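Local coordinates for protein probable mRNA-capping enzyme (PDB 3BGY) that removes the terminal phosphate from mRNA 5'-triphosphate ends as the tunnel-type RNA triphosphatase domain of a viral multifunctional mRNA-capping enzyme, at residues E22-M26 with K133-I137; E37-F42 with L211-L215; N69-S75 with M171-R177; D189-S195 with P206-E210. All blocks are in the same frame, centred on the assembly; numbering follows the deposited sequence. Where two conformers were deposited one is given.

Interaction 1: E22-M26 with K133-I137; sequences EIVEM and KLIGI
Residues 22-26 form alpha helix (Met26 N to Glu22 O 3.1 Å) within helix 17-32; the segment from Lys133 is extended, part of strand 122-136. The two short axes run nearly antiparallel, at 151°, and approach to 10.5 Å. This is helix-on-sheet packing on the outer wall of the eight-stranded tunnel triphosphatase barrel. The CA atoms of Ile23 and Ile135 lie 8.7 Å apart, and those of Met26 and Lys133 7.8 Å. Glu22 and Met26 point toward the strand, Leu134 away; Ile23 leaves the helix sideways, but its CG1 and CD1 reach the strand. Apolar Ile23 and Met26 lie against Ile135 and Ile137, with Glu22 at the edge meeting Lys133. Ile23 (mt) brings CG1 to 3.7 Å from Ile135 CD1 and CD1 to 4.0 Å from Ile137 CD1. Branched aliphatic residues fill such an interface well; Ile23 also packs on Phe38 and Ile144, and Ile137 on Ile144. Met26, flexible and unbranched (mtp), slides along the strand: SD lies 4.3 Å from Ile135 CG1, CE 3.8 Å from Lys133 O, and CG 4.0 Å from Lys133 CD. Lys133 stays t through chi3 and lays its methylenes along Met26, turning p at chi4. Glu22 OE2 is bonded to Asn18; Glu22 OE1 makes a long salt bridge to Lys133 NZ, 3.6 Å, with water 1 at 2.7 Å from OE1 and, weakly, 3.1 Å from NZ.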
loop_
_atom_site.group_PDB
_atom_site.type_symbol
_atom_site.label_atom_id
_atom_site.label_comp_id
_atom_site.label_asym_id
_atom_site.label_seq_id
_atom_site.Cartn_x
_atom_site.Cartn_y
_atom_site.Cartn_z
ATOM N N GLU A 22 2.371 23.198 1.531
ATOM C CA GLU A 22 1.654 22.304 0.628
ATOM C C GLU A 22 1.211 21.035 1.368
ATOM O O GLU A 22 0.100 20.581 1.161
ATOM C CB GLU A 22 2.522 21.950 -0.577
ATOM C CG GLU A 22 2.610 23.086 -1.585
ATOM C CD GLU A 22 3.312 22.707 -2.891
ATOM O OE1 GLU A 22 3.527 21.495 -3.148
ATOM O OE2 GLU A 22 3.625 23.642 -3.678
ATOM N N ILE A 23 2.062 20.530 2.264
ATOM C CA ILE A 23 1.753 19.321 3.059
ATOM C C ILE A 23 0.631 19.632 4.053
ATOM O O ILE A 23 -0.230 18.791 4.295
ATOM C CB ILE A 23 3.019 18.763 3.746
ATOM C CG1 ILE A 23 3.939 18.236 2.661
ATOM C CG2 ILE A 23 2.701 17.564 4.693
ATOM C CD1 ILE A 23 5.381 18.042 3.073
ATOM N N VAL A 24 0.635 20.829 4.643
ATOM C CA VAL A 24 -0.472 21.222 5.558
ATOM C C VAL A 24 -1.822 21.169 4.814
ATOM O O VAL A 24 -2.799 20.641 5.339
ATOM C CB VAL A 24 -0.166 22.628 6.208
ATOM C CG1 VAL A 24 -1.400 23.235 6.906
ATOM C CG2 VAL A 24 0.944 22.462 7.190
ATOM N N GLU A 25 -1.867 21.629 3.567
ATOM C CA GLU A 25 -3.092 21.574 2.773
ATOM C C GLU A 25 -3.481 20.125 2.480
ATOM O O GLU A 25 -4.657 19.781 2.590
ATOM C CB GLU A 25 -2.940 22.350 1.453
ATOM C CG GLU A 25 -2.597 23.821 1.681
ATOM C CD GLU A 25 -2.639 24.657 0.415
ATOM O OE1 GLU A 25 -1.888 24.345 -0.541
ATOM O OE2 GLU A 25 -3.420 25.636 0.397
ATOM N N MET A 26 -2.477 19.279 2.188
ATOM C CA MET A 26 -2.719 17.851 1.910
ATOM C C MET A 26 -3.267 17.169 3.141
ATOM O O MET A 26 -4.144 16.311 3.038
ATOM C CB MET A 26 -1.446 17.133 1.463
ATOM C CG MET A 26 -0.981 17.514 0.098
ATOM S SD MET A 26 0.654 16.808 -0.220
ATOM C CE MET A 26 0.227 15.078 -0.409
ATOM N N LYS A 133 -2.430 13.754 -5.012
ATOM C CA LYS A 133 -1.323 14.695 -5.092
ATOM C C LYS A 133 -0.100 13.922 -4.586
ATOM O O LYS A 133 -0.189 13.131 -3.650
ATOM C CB LYS A 133 -1.582 15.941 -4.231
ATOM C CG LYS A 133 -0.484 17.009 -4.304
ATOM C CD LYS A 133 -0.968 18.372 -3.807
ATOM C CE LYS A 133 0.195 19.362 -3.650
ATOM N NZ LYS A 133 0.943 19.631 -4.911
ATOM N N LEU A 134 1.020 14.102 -5.264
ATOM C CA LEU A 134 2.252 13.440 -4.894
ATOM C C LEU A 134 3.367 14.452 -4.997
ATOM O O LEU A 134 3.540 15.065 -6.057
ATOM C CB LEU A 134 2.542 12.273 -5.859
ATOM C CG LEU A 134 3.618 11.222 -5.531
ATOM C CD1 LEU A 134 3.214 9.905 -6.159
ATOM C CD2 LEU A 134 4.997 11.611 -6.010
ATOM N N ILE A 135 4.094 14.659 -3.904
ATOM C CA ILE A 135 5.230 15.578 -3.944
ATOM C C ILE A 135 6.518 14.928 -3.465
ATOM O O ILE A 135 6.518 14.066 -2.578
ATOM C CB ILE A 135 4.997 16.922 -3.182
ATOM C CG1 ILE A 135 4.642 16.685 -1.717
ATOM C CG2 ILE A 135 3.934 17.780 -3.893
ATOM C CD1 ILE A 135 4.768 17.928 -0.882
ATOM N N GLY A 136 7.611 15.310 -4.117
ATOM C CA GLY A 136 8.925 14.818 -3.756
ATOM C C GLY A 136 9.459 15.874 -2.803
ATOM O O GLY A 136 8.952 16.998 -2.764
ATOM N N ILE A 137 10.404 15.486 -1.963
ATOM C CA ILE A 137 10.966 16.405 -0.977
ATOM C C ILE A 137 12.404 16.692 -1.360
ATOM O O ILE A 137 13.159 15.765 -1.636
ATOM C CB ILE A 137 10.877 15.778 0.448
ATOM C CG1 ILE A 137 9.401 15.552 0.828
ATOM C CG2 ILE A 137 11.630 16.610 1.494
ATOM C CD1 ILE A 137 8.530 16.816 0.854
HETATM O O HOH W 1 3.774 20.698 -5.767
#

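Interaction 2: E37-F42 with L211-L215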
loop_
_atom_site.group_PDB
_atom_site.type_symbol
_atom_site.label_atom_id
_atom_site.label_comp_id
_atom_site.label_asym_id
_atom_site.label_seq_id
_atom_site.Cartn_x
_atom_site.Cartn_y
_atom_site.Cartn_z
ATOM N N GLU A 37 -6.166 8.653 1.575
ATOM C CA GLU A 37 -5.144 8.053 2.446
ATOM C C GLU A 37 -3.945 8.951 2.336
ATOM O O GLU A 37 -3.785 9.601 1.318
ATOM C CB GLU A 37 -4.792 6.649 1.988
ATOM C CG GLU A 37 -5.960 5.636 2.117
ATOM C CD GLU A 37 -6.633 5.576 3.503
ATOM O OE1 GLU A 37 -5.970 5.796 4.545
ATOM O OE2 GLU A 37 -7.852 5.300 3.543
ATOM N N PHE A 38 -3.137 9.022 3.385
ATOM C CA PHE A 38 -1.961 9.890 3.388
ATOM C C PHE A 38 -0.795 8.977 3.758
ATOM O O PHE A 38 -0.757 8.389 4.844
ATOM C CB PHE A 38 -2.167 11.012 4.407
ATOM C CG PHE A 38 -1.073 12.046 4.417
ATOM C CD1 PHE A 38 0.137 11.797 5.082
ATOM C CD2 PHE A 38 -1.266 13.282 3.806
ATOM C CE1 PHE A 38 1.151 12.760 5.160
ATOM C CE2 PHE A 38 -0.245 14.282 3.873
ATOM C CZ PHE A 38 0.958 14.008 4.554
ATOM N N GLU A 39 0.241 9.021 2.921
ATOM C CA GLU A 39 1.374 8.128 3.072
ATOM C C GLU A 39 2.701 8.811 2.784
ATOM O O GLU A 39 2.772 9.620 1.853
ATOM C CB GLU A 39 1.141 6.998 2.033
ATOM C CG GLU A 39 2.274 6.069 1.662
ATOM C CD GLU A 39 1.874 5.060 0.583
ATOM O OE1 GLU A 39 0.979 4.228 0.839
ATOM O OE2 GLU A 39 2.470 5.090 -0.512
ATOM N N VAL A 40 3.709 8.518 3.601
ATOM C CA VAL A 40 5.062 9.023 3.313
ATOM C C VAL A 40 5.838 7.765 2.927
ATOM O O VAL A 40 5.986 6.861 3.731
ATOM C CB VAL A 40 5.722 9.724 4.491
ATOM C CG1 VAL A 40 7.092 10.290 4.048
ATOM C CG2 VAL A 40 4.851 10.877 4.969
ATOM N N SER A 41 6.333 7.732 1.690
ATOM C CA SER A 41 7.063 6.575 1.171
ATOM C C SER A 41 8.567 6.843 1.224
ATOM O O SER A 41 9.035 7.859 0.706
ATOM C CB SER A 41 6.604 6.276 -0.274
ATOM O OG SER A 41 7.405 5.268 -0.882
ATOM N N PHE A 42 9.303 5.954 1.894
ATOM C CA PHE A 42 10.757 6.083 2.027
ATOM C C PHE A 42 11.419 5.341 0.895
ATOM O O PHE A 42 11.090 4.192 0.640
ATOM C CB PHE A 42 11.242 5.554 3.373
ATOM C CG PHE A 42 10.830 6.392 4.534
ATOM C CD1 PHE A 42 9.514 6.351 5.019
ATOM C CD2 PHE A 42 11.756 7.275 5.138
ATOM C CE1 PHE A 42 9.107 7.194 6.104
ATOM C CE2 PHE A 42 11.340 8.123 6.233
ATOM C CZ PHE A 42 10.019 8.067 6.694
ATOM N N LEU A 211 8.939 0.858 2.434
ATOM C CA LEU A 211 8.735 1.367 3.799
ATOM C C LEU A 211 7.860 2.597 3.725
ATOM O O LEU A 211 8.128 3.530 2.948
ATOM C CB LEU A 211 10.062 1.779 4.453
ATOM C CG LEU A 211 10.022 2.508 5.811
ATOM C CD1 LEU A 211 9.465 1.612 6.916
ATOM C CD2 LEU A 211 11.429 2.974 6.197
ATOM N N GLU A 212 6.785 2.599 4.507
ATOM C CA GLU A 212 5.917 3.771 4.509
ATOM C C GLU A 212 5.417 4.102 5.884
ATOM O O GLU A 212 5.355 3.242 6.740
ATOM C CB GLU A 212 4.629 3.538 3.700
ATOM C CG GLU A 212 4.765 3.236 2.231
ATOM C CD GLU A 212 4.738 1.754 1.941
ATOM O OE1 GLU A 212 4.058 0.993 2.667
ATOM O OE2 GLU A 212 5.397 1.351 0.973
ATOM N N LEU A 213 5.145 5.386 6.113
ATOM C CA LEU A 213 4.514 5.834 7.356
ATOM C C LEU A 213 3.130 6.288 6.880
ATOM O O LEU A 213 3.011 7.289 6.164
ATOM C CB LEU A 213 5.268 7.008 8.017
ATOM C CG LEU A 213 4.509 7.638 9.210
ATOM C CD1 LEU A 213 4.507 6.688 10.398
ATOM C CD2 LEU A 213 5.104 8.969 9.590
ATOM N N GLU A 214 2.088 5.528 7.239
ATOM C CA GLU A 214 0.720 5.860 6.828
ATOM C C GLU A 214 -0.090 6.405 8.003
ATOM O O GLU A 214 -0.013 5.874 9.110
ATOM C CB GLU A 214 -0.003 4.625 6.251
ATOM C CG GLU A 214 0.832 3.782 5.298
ATOM C CD GLU A 214 0.055 3.229 4.121
ATOM O OE1 GLU A 214 -1.173 3.010 4.228
ATOM O OE2 GLU A 214 0.696 2.996 3.074
ATOM N N LEU A 215 -0.884 7.447 7.748
ATOM C CA LEU A 215 -1.725 8.054 8.785
ATOM C C LEU A 215 -3.029 7.258 8.946
ATOM O O LEU A 215 -3.542 6.656 7.982
ATOM C CB LEU A 215 -2.068 9.513 8.464
ATOM C CG LEU A 215 -0.834 10.417 8.462
ATOM C CD1 LEU A 215 -1.321 11.821 8.268
ATOM C CD2 LEU A 215 -0.025 10.325 9.738
HETATM O O HOH W 2 -3.773 6.973 5.288
HETATM O O HOH W 3 6.589 2.892 -0.647
HETATM O O HOH W 4 9.401 2.363 -0.007
#
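Four backbone hydrogen bonds join these antiparallel strands: Val40 N to Leu213 O and Leu213 N to Val40 O, both 2.9 Å, Phe42 N to Leu211 O, 2.9 Å, and Leu215 N to Phe38 O, 3.1 Å. Between them, Glu39 faces Glu214 and Ser41 faces Glu212 in non-hydrogen-bonded pairs. On this acidic face Glu39 OE1 approaches Glu214 OE2 to 2.6 Å, so close that one acid probably holds a proton. Water 3 lies 2.5 Å from both Ser41 OG, which also bonds Lys43, and Glu212 OE2. Water 2 ties the strand ends, accepting from Phe38 N (2.9 Å) and reaching Leu215 O (2.7 Å).

The reverse face is apolar, as suits a surface under helices. Phe38 CD1 touches Leu215 CD1 at 3.5 Å, with Leu27 and Tyr30 of helix 17-32 above, and Phe42 CB meets Leu211 CD2 at 3.8 Å, while the Phe42 ring edge nears Leu213 CB. Leu228 of helix 221-235 covers Val40, Phe42 and Leu213.

Such a division, glutamates inward and apolar residues outward, marks the first and last strands of the tunnel triphosphatase barrel, whose paired glutamate motifs bind the catalytic metal in relatives; a similar role is probable here.

Interaction 3: N69-S75 with M171-R177; sequences NNYLDIS and MYRYKTR
An uninterrupted antiparallel strand pairing, seven residues a side, builds part of the barrel wall where strand 66-77 lies beside strand 169-183; the short axes are 4.7 Å apart at 164°. Hydrogen-bonded pairs are Asn69-Arg177, Tyr71-Lys175, Asp73-Arg173 and Ser75-Met171, each closed by two bonds (Lys175 N to Tyr71 O 2.8 Å, Tyr71 N to Lys175 O 2.9 Å). Asn70-Thr176, Leu72-Tyr174 and Ile74-Tyr172 are the non-hydrogen-bonded pairs.

The face bearing Tyr71 and Asp73 is polar and lines the tunnel. Tyr71, chi1 p, folds its ring over Lys175 CB (4.1 Å to the centroid), a CH-pi contact. Extended Lys175 (mttt) reaches Asp73, its NZ 3.4 Å from OD2 in a salt bridge; water 6 joins Asp73 OD2 (2.7 Å), Lys175 NZ (2.7 Å) and Tyr71 OH (2.8 Å). Asp73 OD1 is held by Ser87 OG. Lys175, Arg173 and Arg177 on this face are consistent with a lumen that takes a triphosphate end.

On the other face, Thr176 OG1 donates to Asn70 OD1 at 3.0 Å, and Ile74 CG2 rests 3.7 Å from Tyr172 CE1. Phe97 of helix 91-101 covers Leu72, Ile74 and Tyr172, while strands 83-88 and 186-196 continue the sheet, one beyond each partner.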
loop_
_atom_site.group_PDB
_atom_site.type_symbol
_atom_site.label_atom_id
_atom_site.label_comp_id
_atom_site.label_asym_id
_atom_site.label_seq_id
_atom_site.Cartn_x
_atom_site.Cartn_y
_atom_site.Cartn_z
ATOM N N ASN A 69 1.429 -10.078 7.775
ATOM C CA ASN A 69 0.628 -10.889 6.850
ATOM C C ASN A 69 1.358 -11.178 5.565
ATOM O O ASN A 69 2.114 -10.352 5.094
ATOM C CB ASN A 69 -0.646 -10.137 6.421
ATOM C CG ASN A 69 -1.671 -10.008 7.521
ATOM O OD1 ASN A 69 -2.255 -11.001 7.965
ATOM N ND2 ASN A 69 -1.911 -8.781 7.955
ATOM N N ASN A 70 1.062 -12.332 4.982
ATOM C CA ASN A 70 1.583 -12.742 3.672
ATOM C C ASN A 70 0.298 -12.681 2.817
ATOM O O ASN A 70 -0.747 -13.226 3.208
ATOM C CB ASN A 70 2.077 -14.196 3.647
ATOM C CG ASN A 70 3.227 -14.450 4.576
ATOM O OD1 ASN A 70 4.189 -13.703 4.595
ATOM N ND2 ASN A 70 3.146 -15.538 5.336
ATOM N N TYR A 71 0.331 -11.961 1.704
ATOM C CA TYR A 71 -0.849 -11.859 0.846
ATOM C C TYR A 71 -0.504 -11.615 -0.604
ATOM O O TYR A 71 0.567 -11.123 -0.911
ATOM C CB TYR A 71 -1.817 -10.771 1.346
ATOM C CG TYR A 71 -1.280 -9.354 1.392
ATOM C CD1 TYR A 71 -0.491 -8.917 2.467
ATOM C CD2 TYR A 71 -1.639 -8.423 0.407
ATOM C CE1 TYR A 71 -0.084 -7.567 2.556
ATOM C CE2 TYR A 71 -1.244 -7.073 0.491
ATOM C CZ TYR A 71 -0.469 -6.657 1.563
ATOM O OH TYR A 71 -0.060 -5.345 1.622
ATOM N N LEU A 72 -1.448 -11.931 -1.485
ATOM C CA LEU A 72 -1.265 -11.721 -2.915
ATOM C C LEU A 72 -2.200 -10.602 -3.408
ATOM O O LEU A 72 -3.427 -10.677 -3.234
ATOM C CB LEU A 72 -1.586 -13.025 -3.686
ATOM C CG LEU A 72 -1.532 -12.892 -5.208
ATOM C CD1 LEU A 72 -0.137 -12.605 -5.665
ATOM C CD2 LEU A 72 -2.086 -14.143 -5.883
ATOM N N ASP A 73 -1.617 -9.550 -3.992
ATOM C CA ASP A 73 -2.392 -8.452 -4.583
ATOM C C ASP A 73 -2.534 -8.681 -6.075
ATOM O O ASP A 73 -1.541 -8.900 -6.764
ATOM C CB ASP A 73 -1.676 -7.099 -4.447
ATOM C CG ASP A 73 -1.952 -6.408 -3.145
ATOM O OD1 ASP A 73 -2.822 -6.862 -2.388
ATOM O OD2 ASP A 73 -1.317 -5.363 -2.896
ATOM N N ILE A 74 -3.763 -8.581 -6.580
ATOM C CA ILE A 74 -4.009 -8.740 -8.013
ATOM C C ILE A 74 -4.621 -7.421 -8.413
ATOM O O ILE A 74 -5.702 -7.049 -7.953
ATOM C CB ILE A 74 -4.980 -9.907 -8.344
ATOM C CG1 ILE A 74 -4.442 -11.228 -7.804
ATOM C CG2 ILE A 74 -5.097 -10.085 -9.864
ATOM C CD1 ILE A 74 -5.086 -11.652 -6.517
ATOM N N SER A 75 -3.889 -6.671 -9.228
ATOM C CA SER A 75 -4.382 -5.374 -9.650
ATOM C C SER A 75 -4.819 -5.382 -11.104
ATOM O O SER A 75 -4.048 -5.790 -11.978
ATOM C CB SER A 75 -3.283 -4.323 -9.508
ATOM O OG SER A 75 -2.868 -4.182 -8.162
ATOM N N MET A 171 -1.393 -6.891 -12.856
ATOM C CA MET A 171 -0.134 -6.932 -12.123
ATOM C C MET A 171 -0.334 -7.739 -10.846
ATOM O O MET A 171 -1.402 -7.672 -10.215
ATOM C CB MET A 171 0.360 -5.520 -11.805
ATOM C CG MET A 171 1.684 -5.469 -11.051
ATOM S SD MET A 171 2.153 -3.791 -10.721
ATOM C CE MET A 171 0.651 -3.168 -9.896
ATOM N N TYR A 172 0.685 -8.530 -10.512
ATOM C CA TYR A 172 0.675 -9.384 -9.322
ATOM C C TYR A 172 1.772 -8.989 -8.372
ATOM O O TYR A 172 2.887 -8.715 -8.798
ATOM C CB TYR A 172 0.900 -10.843 -9.702
ATOM C CG TYR A 172 -0.095 -11.328 -10.720
ATOM C CD1 TYR A 172 -1.358 -11.796 -10.318
ATOM C CD2 TYR A 172 0.184 -11.248 -12.107
ATOM C CE1 TYR A 172 -2.321 -12.172 -11.263
ATOM C CE2 TYR A 172 -0.800 -11.630 -13.083
ATOM C CZ TYR A 172 -2.036 -12.088 -12.633
ATOM O OH TYR A 172 -2.990 -12.477 -13.525
ATOM N N ARG A 173 1.422 -8.848 -7.097
ATOM C CA ARG A 173 2.423 -8.528 -6.088
ATOM C C ARG A 173 2.191 -9.437 -4.901
ATOM O O ARG A 173 1.123 -9.401 -4.315
ATOM C CB ARG A 173 2.350 -7.062 -5.643
ATOM C CG ARG A 173 2.848 -6.096 -6.704
ATOM C CD ARG A 173 2.861 -4.666 -6.234
ATOM N NE ARG A 173 3.434 -3.816 -7.276
ATOM C CZ ARG A 173 3.056 -2.568 -7.537
ATOM N NH1 ARG A 173 2.088 -1.991 -6.833
ATOM N NH2 ARG A 173 3.604 -1.914 -8.557
ATOM N N TYR A 174 3.178 -10.272 -4.594
ATOM C CA TYR A 174 3.105 -11.159 -3.440
ATOM C C TYR A 174 3.878 -10.407 -2.365
ATOM O O TYR A 174 5.084 -10.093 -2.519
ATOM C CB TYR A 174 3.749 -12.520 -3.701
ATOM C CG TYR A 174 3.548 -13.470 -2.533
ATOM C CD1 TYR A 174 2.268 -13.915 -2.189
ATOM C CD2 TYR A 174 4.634 -13.866 -1.718
ATOM C CE1 TYR A 174 2.056 -14.733 -1.048
ATOM C CE2 TYR A 174 4.434 -14.694 -0.572
ATOM C CZ TYR A 174 3.146 -15.118 -0.250
ATOM O OH TYR A 174 2.973 -15.929 0.857
ATOM N N LYS A 175 3.206 -10.180 -1.248
ATOM C CA LYS A 175 3.789 -9.375 -0.177
ATOM C C LYS A 175 3.855 -9.993 1.194
ATOM O O LYS A 175 2.940 -10.735 1.563
ATOM C CB LYS A 175 2.921 -8.124 -0.044
ATOM C CG LYS A 175 2.984 -7.168 -1.254
ATOM C CD LYS A 175 2.129 -5.934 -1.017
ATOM C CE LYS A 175 2.216 -4.973 -2.179
ATOM N NZ LYS A 175 1.458 -3.719 -1.907
ATOM N N THR A 176 4.941 -9.696 1.925
ATOM C CA THR A 176 5.078 -10.091 3.332
ATOM C C THR A 176 5.201 -8.717 3.981
ATOM O O THR A 176 6.230 -8.033 3.842
ATOM C CB THR A 176 6.301 -10.993 3.624
ATOM O OG1 THR A 176 6.128 -12.227 2.917
ATOM C CG2 THR A 176 6.389 -11.305 5.145
ATOM N N ARG A 177 4.184 -8.379 4.749
ATOM C CA ARG A 177 4.130 -7.077 5.382
ATOM C C ARG A 177 4.176 -7.182 6.889
ATOM O O ARG A 177 3.751 -8.179 7.474
ATOM C CB ARG A 177 2.837 -6.378 4.933
ATOM C CG ARG A 177 2.615 -4.925 5.414
ATOM C CD ARG A 177 1.285 -4.378 4.911
ATOM N NE ARG A 177 0.139 -5.161 5.381
ATOM C CZ ARG A 177 -1.129 -4.965 5.006
ATOM N NH1 ARG A 177 -1.444 -4.009 4.144
ATOM N NH2 ARG A 177 -2.093 -5.719 5.511
HETATM O O HOH W 5 0.373 -6.260 7.884
HETATM O O HOH W 6 -0.896 -3.879 -0.639
#

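Interaction 4: D189-S195 with P206-E210; sequences DITDVKS and PSNYE
Strands 186-196 and 208-215 run antiparallel here, short axes 4.8 Å apart at 150°. Thr191 pairs with Glu210 (Thr191 N to Glu210 O 2.8 Å, Glu210 N to Thr191 O 3.0 Å) and Val193 with Asn208 (Val193 N to Asn208 O 2.9 Å, Asn208 N to Val193 O 2.8 Å). Asp192 and Tyr209 form the non-hydrogen-bonded pair between them.

Polar side chains fasten the end next to the connection. Small Ser207 donates from OG to Asp192 OD1 (2.6 Å), and its OG accepts from Lys194 NZ (2.8 Å), which also bonds Val205 O. Chi1 t brings the Asp192 carboxylate to Ser207, while Lys194 stays extended through chi3 and turns m at chi4 to reach it.

Water 8 bridges further, 2.7 Å from Asp192 OD2 and 2.6 Å from Tyr209 OH.

Beta-branched Val193, suited to an extended strand, sets CG2 3.7 Å from Glu210 OE1, and Asn208, chi1 p, brings OD1 to 3.6 Å from Val193 CB. On the reverse face Phe50 of helix 47-60 covers Ile190, Asp192 and Tyr209.

These contacts make a beta hairpin with a long connection, the last hairpin of the tunnel triphosphatase barrel, with Thr191, Val193, Asn208 and Glu210 facing its lumen.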
loop_
_atom_site.group_PDB
_atom_site.type_symbol
_atom_site.label_atom_id
_atom_site.label_comp_id
_atom_site.label_asym_id
_atom_site.label_seq_id
_atom_site.Cartn_x
_atom_site.Cartn_y
_atom_site.Cartn_z
ATOM N N ASP A 189 4.556 0.670 7.927
ATOM C CA ASP A 189 4.394 -0.564 7.138
ATOM C C ASP A 189 5.713 -0.838 6.446
ATOM O O ASP A 189 6.258 0.050 5.800
ATOM C CB ASP A 189 3.351 -0.418 6.035
ATOM C CG ASP A 189 1.935 -0.304 6.560
ATOM O OD1 ASP A 189 1.679 -0.679 7.729
ATOM O OD2 ASP A 189 1.081 0.140 5.765
ATOM N N ILE A 190 6.245 -2.040 6.609
ATOM C CA ILE A 190 7.497 -2.414 5.939
ATOM C C ILE A 190 7.164 -3.699 5.216
ATOM O O ILE A 190 6.728 -4.680 5.837
ATOM C CB ILE A 190 8.715 -2.519 6.925
ATOM C CG1 ILE A 190 10.001 -2.897 6.194
ATOM C CG2 ILE A 190 8.490 -3.531 7.991
ATOM C CD1 ILE A 190 10.691 -1.818 5.474
ATOM N N THR A 191 7.493 -3.738 3.930
ATOM C CA THR A 191 7.063 -4.869 3.108
ATOM C C THR A 191 8.115 -5.445 2.182
ATOM O O THR A 191 8.889 -4.708 1.580
ATOM C CB THR A 191 5.865 -4.407 2.224
ATOM O OG1 THR A 191 4.877 -3.741 3.017
ATOM C CG2 THR A 191 5.167 -5.588 1.563
ATOM N N ASP A 192 8.152 -6.780 2.121
ATOM C CA ASP A 192 9.030 -7.526 1.209
ATOM C C ASP A 192 8.043 -7.789 0.050
ATOM O O ASP A 192 7.029 -8.485 0.232
ATOM C CB ASP A 192 9.467 -8.824 1.904
ATOM C CG ASP A 192 10.128 -9.834 0.959
ATOM O OD1 ASP A 192 9.814 -9.872 -0.248
ATOM O OD2 ASP A 192 10.941 -10.639 1.449
ATOM N N VAL A 193 8.306 -7.214 -1.126
ATOM C CA VAL A 193 7.359 -7.339 -2.244
ATOM C C VAL A 193 7.960 -8.050 -3.452
ATOM O O VAL A 193 9.048 -7.689 -3.916
ATOM C CB VAL A 193 6.901 -5.911 -2.758
ATOM C CG1 VAL A 193 5.850 -6.008 -3.885
ATOM C CG2 VAL A 193 6.406 -5.024 -1.653
ATOM N N LYS A 194 7.223 -9.026 -3.997
ATOM C CA LYS A 194 7.640 -9.734 -5.224
ATOM C C LYS A 194 6.634 -9.283 -6.277
ATOM O O LYS A 194 5.441 -9.531 -6.140
ATOM C CB LYS A 194 7.650 -11.257 -5.018
ATOM C CG LYS A 194 8.892 -11.701 -4.196
ATOM C CD LYS A 194 8.845 -13.178 -3.854
ATOM C CE LYS A 194 9.973 -13.582 -2.901
ATOM N NZ LYS A 194 11.325 -13.094 -3.362
ATOM N N SER A 195 7.118 -8.610 -7.316
ATOM C CA SER A 195 6.253 -8.091 -8.372
ATOM C C SER A 195 6.482 -8.754 -9.722
ATOM O O SER A 195 7.604 -9.156 -10.043
ATOM C CB SER A 195 6.453 -6.577 -8.523
ATOM O OG SER A 195 6.226 -5.906 -7.297
ATOM N N PRO A 206 13.133 -11.808 -7.556
ATOM C CA PRO A 206 13.815 -11.088 -6.472
ATOM C C PRO A 206 12.905 -10.056 -5.820
ATOM O O PRO A 206 12.118 -9.379 -6.485
ATOM C CB PRO A 206 14.981 -10.400 -7.190
ATOM C CG PRO A 206 15.287 -11.329 -8.321
ATOM C CD PRO A 206 13.930 -11.735 -8.804
ATOM N N SER A 207 12.995 -9.985 -4.508
ATOM C CA SER A 207 12.182 -9.053 -3.747
ATOM C C SER A 207 12.638 -7.607 -3.768
ATOM O O SER A 207 13.834 -7.341 -3.957
ATOM C CB SER A 207 12.225 -9.447 -2.262
ATOM O OG SER A 207 11.558 -10.663 -1.976
ATOM N N ASN A 208 11.682 -6.681 -3.741
ATOM C CA ASN A 208 12.039 -5.275 -3.552
ATOM C C ASN A 208 11.503 -5.026 -2.133
ATOM O O ASN A 208 10.854 -5.906 -1.539
ATOM C CB ASN A 208 11.473 -4.295 -4.602
ATOM C CG ASN A 208 9.966 -4.381 -4.763
ATOM O OD1 ASN A 208 9.433 -5.397 -5.218
ATOM N ND2 ASN A 208 9.275 -3.294 -4.431
ATOM N N TYR A 209 11.917 -3.923 -1.525
ATOM C CA TYR A 209 11.507 -3.573 -0.159
ATOM C C TYR A 209 10.918 -2.187 -0.095
ATOM O O TYR A 209 11.439 -1.269 -0.708
ATOM C CB TYR A 209 12.720 -3.751 0.796
ATOM C CG TYR A 209 13.354 -5.125 0.691
ATOM C CD1 TYR A 209 12.809 -6.226 1.380
ATOM C CD2 TYR A 209 14.424 -5.363 -0.199
ATOM C CE1 TYR A 209 13.304 -7.519 1.199
ATOM C CE2 TYR A 209 14.919 -6.674 -0.412
ATOM C CZ TYR A 209 14.357 -7.732 0.291
ATOM O OH TYR A 209 14.845 -9.000 0.090
ATOM N N GLU A 210 9.784 -2.061 0.595
ATOM C CA GLU A 210 9.039 -0.802 0.679
ATOM C C GLU A 210 8.769 -0.426 2.118
ATOM O O GLU A 210 8.388 -1.272 2.915
ATOM C CB GLU A 210 7.721 -0.950 -0.110
ATOM C CG GLU A 210 7.998 -1.075 -1.624
ATOM C CD GLU A 210 6.797 -1.309 -2.510
ATOM O OE1 GLU A 210 5.658 -1.382 -2.006
ATOM O OE2 GLU A 210 7.015 -1.425 -3.740
HETATM O O HOH W 7 5.397 -1.178 3.163
HETATM O O HOH W 8 13.648 -10.951 1.253
HETATM O O HOH W 9 9.916 -7.837 -7.137
HETATM O O HOH W 10 6.073 -3.072 -6.241
HETATM O O HOH W 11 9.414 -5.366 -7.724
#

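In the fold
All four contacts involve one closed eight-stranded antiparallel barrel. Interactions 2, 3 and 4 are wall pairings, whereas interaction 1 sets helix 17-32 against its outside, and that helix leads directly into strand 36-42. Interactions 1 and 2, centres 12 Å apart, meet where Met26 and Ile23 pack on Phe38. Strand 208-215 serves both interactions 2 and 4 (15 Å between centres), and interactions 3 and 4 (9 Å) join through neighbouring strands 169-183 and 186-196. Along the chain, interactions 3 and 4 both fall within the span of interaction 2, which pairs the first strand with the last and so closes the tunnel. Interactions 1 and 3, centres 27 Å apart, lie on opposite sides of the domain's centre.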